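PDB 1F9V: kinesin-like protein KAR3 from Saccharomyces cerevisiae, which binds ADP in its motor domain and, as a kinesin-family motor, probably couples ATP hydrolysis to movement along microtubules. Local coordinates for residues V42-N47 / S323-T328. The protein carries 2 engineered substitutions. Residues are numbered along the deposited sequence; the frame is centred on the assembly and turned at random.
Sequences VTKIQN and SHINET
Lys44 NZ is gripped twice on the solvent side of this contact: it gives a hydrogen bond to Asn326 OD1 at 2.8 Å and another to a water whose oxygen lies 2.7 Å from Lys44 NZ. The same water accepts a longer bond from Asn326 ND2, at 3.2 Å, so both ends of the carboxamide are engaged and its rotation is probably fixed. At OD1 the ammonium arrives with a C=O...N angle of 124°, tilted 22° from the carbonyl plane. The lysine chain runs straight to CD and then bends at its last two torsions, which brings the amine across the asparagine at roughly a right angle. Nearer the backbone, Lys44 CG lies against Ile325, 3.9 Å from Ile325 CG1. Methionine in place of Lys44 would probably leave Asn326 OD1 without its charged donor and the carboxamide freer to turn. Farther in, Val42 and Ile325 meet tip to tip, Val42 CG1 at 3.6 Å from Ile325 CD1. The isoleucine extends CG1 anti to its backbone N (chi1 -160°), carrying CD1 out toward the strand. Val42 and Lys44, alternate residues of strand 38-44, thus turn one face to the helix, where both also touch Leu329; Thr43 between them points away. The contact grades from a buried aliphatic side to a solvated polar one: here strand 38-44, the middle strand of a three-stranded antiparallel sheet, packs against the first turn of helix 325-338, the C-terminal helix of the kinesin motor domain.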
ATOM      1  N   VAL A  42       1.162  22.634  -4.241  1.00 10.95           N
ATOM      2  CA  VAL A  42      -0.112  22.543  -4.932  1.00 10.46           C
ATOM      3  C   VAL A  42      -0.840  23.864  -4.763  1.00 10.77           C
ATOM      4  O   VAL A  42      -0.984  24.363  -3.648  1.00 10.51           O
ATOM      5  CB  VAL A  42      -0.992  21.400  -4.349  1.00 10.28           C
ATOM      6  CG1 VAL A  42      -2.346  21.370  -5.043  1.00 11.18           C
ATOM      7  CG2 VAL A  42      -0.281  20.064  -4.512  1.00  9.55           C
ATOM      8  N   THR A  43      -1.304  24.422  -5.873  1.00 11.50           N
ATOM      9  CA  THR A  43      -2.018  25.691  -5.843  1.00 11.91           C
ATOM     10  C   THR A  43      -3.290  25.636  -6.681  1.00 12.00           C
ATOM     11  O   THR A  43      -3.293  25.084  -7.780  1.00 12.70           O
ATOM     12  CB  THR A  43      -1.144  26.829  -6.391  1.00 12.79           C
ATOM     13  OG1 THR A  43       0.140  26.795  -5.763  1.00 15.23           O
ATOM     14  CG2 THR A  43      -1.800  28.169  -6.119  1.00 12.90           C
ATOM     15  N   LYS A  44      -4.370  26.205  -6.154  1.00 11.92           N
ATOM     16  CA  LYS A  44      -5.639  26.258  -6.870  1.00 13.40           C
ATOM     17  C   LYS A  44      -5.725  27.660  -7.472  1.00 13.33           C
ATOM     18  O   LYS A  44      -5.441  28.647  -6.791  1.00 13.41           O
ATOM     19  CB  LYS A  44      -6.810  26.013  -5.914  1.00 12.92           C
ATOM     20  CG  LYS A  44      -6.985  24.541  -5.539  1.00 15.91           C
ATOM     21  CD  LYS A  44      -8.114  24.346  -4.532  1.00 18.83           C
ATOM     22  CE  LYS A  44      -9.418  24.964  -5.025  1.00 21.32           C
ATOM     23  NZ  LYS A  44     -10.446  23.949  -5.388  1.00 24.51           N
ATOM     24  N   ILE A  45      -6.111  27.737  -8.742  1.00 14.64           N
ATOM     25  CA  ILE A  45      -6.199  29.011  -9.452  1.00 17.28           C
ATOM     26  C   ILE A  45      -7.114  30.050  -8.798  1.00 19.38           C
ATOM     27  O   ILE A  45      -6.864  31.250  -8.909  1.00 19.65           O
ATOM     28  CB  ILE A  45      -6.635  28.790 -10.930  1.00 17.36           C
ATOM     29  CG1 ILE A  45      -6.221  29.991 -11.780  1.00 18.11           C
ATOM     30  CG2 ILE A  45      -8.133  28.576 -11.017  1.00 19.01           C
ATOM     31  CD1 ILE A  45      -6.526  29.829 -13.254  1.00 18.47           C
ATOM     32  N   GLN A  46      -8.159  29.599  -8.110  1.00 20.32           N
ATOM     33  CA  GLN A  46      -9.093  30.510  -7.453  1.00 22.93           C
ATOM     34  C   GLN A  46      -8.421  31.378  -6.391  1.00 22.33           C
ATOM     35  O   GLN A  46      -8.942  32.425  -6.020  1.00 22.46           O
ATOM     36  CB  GLN A  46     -10.236  29.722  -6.812  1.00 26.12           C
ATOM     37  CG  GLN A  46      -9.850  29.023  -5.518  1.00 32.38           C
ATOM     38  CD  GLN A  46     -11.000  28.249  -4.904  1.00 36.02           C
ATOM     39  OE1 GLN A  46     -11.207  28.278  -3.688  1.00 36.92           O
ATOM     40  NE2 GLN A  46     -11.758  27.548  -5.744  1.00 38.62           N
ATOM     41  N   ASN A  47      -7.276  30.928  -5.892  1.00 21.35           N
ATOM     42  CA  ASN A  47      -6.529  31.661  -4.881  1.00 20.95           C
ATOM     43  C   ASN A  47      -5.070  31.223  -4.913  1.00 19.65           C
ATOM     44  O   ASN A  47      -4.621  30.438  -4.073  1.00 16.21           O
ATOM     45  CB  ASN A  47      -7.111  31.407  -3.492  1.00 24.54           C
ATOM     46  CG  ASN A  47      -6.419  32.223  -2.421  1.00 28.70           C
ATOM     47  OD1 ASN A  47      -5.872  33.298  -2.698  1.00 30.70           O
ATOM     48  ND2 ASN A  47      -6.435  31.719  -1.188  1.00 30.95           N
ATOM     49  N   SER A 323      -9.716  18.827 -12.279  1.00 13.04           N
ATOM     50  CA  SER A 323     -11.021  18.348 -11.836  1.00 14.78           C
ATOM     51  C   SER A 323     -10.918  17.526 -10.557  1.00 14.63           C
ATOM     52  O   SER A 323     -11.902  17.358  -9.839  1.00 15.84           O
ATOM     53  CB  SER A 323     -11.685  17.510 -12.932  1.00 16.43           C
ATOM     54  OG  SER A 323     -10.935  16.341 -13.214  1.00 18.95           O
ATOM     55  N   HIS A 324      -9.720  17.029 -10.268  1.00 13.38           N
ATOM     56  CA  HIS A 324      -9.501  16.206  -9.080  1.00 13.99           C
ATOM     57  C   HIS A 324      -8.697  16.904  -7.995  1.00 13.59           C
ATOM     58  O   HIS A 324      -8.347  16.281  -6.989  1.00 12.98           O
ATOM     59  CB  HIS A 324      -8.750  14.927  -9.457  1.00 13.67           C
ATOM     60  CG  HIS A 324      -9.361  14.173 -10.595  1.00 14.04           C
ATOM     61  ND1 HIS A 324      -8.684  13.927 -11.770  1.00 15.46           N
ATOM     62  CD2 HIS A 324     -10.568  13.575 -10.722  1.00 14.55           C
ATOM     63  CE1 HIS A 324      -9.448  13.207 -12.573  1.00 14.65           C
ATOM     64  NE2 HIS A 324     -10.596  12.981 -11.961  1.00 14.26           N
ATOM     65  N   ILE A 325      -8.404  18.185  -8.182  1.00 11.79           N
ATOM     66  CA  ILE A 325      -7.581  18.911  -7.221  1.00 10.96           C
ATOM     67  C   ILE A 325      -8.023  18.877  -5.756  1.00 10.11           C
ATOM     68  O   ILE A 325      -7.192  18.847  -4.846  1.00 10.55           O
ATOM     69  CB  ILE A 325      -7.393  20.381  -7.665  1.00 11.61           C
ATOM     70  CG1 ILE A 325      -6.177  20.976  -6.963  1.00 12.21           C
ATOM     71  CG2 ILE A 325      -8.653  21.178  -7.400  1.00 12.13           C
ATOM     72  CD1 ILE A 325      -4.879  20.297  -7.336  1.00 14.36           C
ATOM     73  N   ASN A 326      -9.324  18.871  -5.511  1.00 11.34           N
ATOM     74  CA  ASN A 326      -9.784  18.850  -4.132  1.00 12.62           C
ATOM     75  C   ASN A 326      -9.500  17.506  -3.474  1.00 11.25           C
ATOM     76  O   ASN A 326      -9.072  17.456  -2.320  1.00 12.35           O
ATOM     77  CB  ASN A 326     -11.271  19.181  -4.076  1.00 13.96           C
ATOM     78  CG  ASN A 326     -11.539  20.646  -4.367  1.00 16.99           C
ATOM     79  OD1 ASN A 326     -10.715  21.511  -4.062  1.00 16.98           O
ATOM     80  ND2 ASN A 326     -12.690  20.928  -4.964  1.00 21.01           N
ATOM     81  N   GLU A 327      -9.717  16.422  -4.207  1.00 11.29           N
ATOM     82  CA  GLU A 327      -9.457  15.097  -3.657  1.00 11.42           C
ATOM     83  C   GLU A 327      -7.957  14.890  -3.547  1.00 11.01           C
ATOM     84  O   GLU A 327      -7.480  14.194  -2.651  1.00 10.74           O
ATOM     85  CB  GLU A 327     -10.069  14.015  -4.543  1.00 13.90           C
ATOM     86  CG  GLU A 327     -11.543  13.751  -4.280  1.00 17.83           C
ATOM     87  CD  GLU A 327     -11.851  13.405  -2.824  1.00 19.14           C
ATOM     88  OE1 GLU A 327     -10.924  13.085  -2.042  1.00 18.59           O
ATOM     89  OE2 GLU A 327     -13.041  13.452  -2.463  1.00 20.77           O
ATOM     90  N   THR A 328      -7.208  15.493  -4.469  1.00 10.86           N
ATOM     91  CA  THR A 328      -5.760  15.382  -4.446  1.00  9.68           C
ATOM     92  C   THR A 328      -5.248  16.025  -3.162  1.00  9.54           C
ATOM     93  O   THR A 328      -4.377  15.476  -2.486  1.00  9.27           O
ATOM     94  CB  THR A 328      -5.122  16.081  -5.659  1.00 10.87           C
ATOM     95  OG1 THR A 328      -5.322  15.276  -6.823  1.00 11.06           O
ATOM     96  CG2 THR A 328      -3.626  16.275  -5.443  1.00 11.46           C
TER
HETATM   97  O   HOH W   1     -12.940  23.720  -6.452  1.00 51.53           O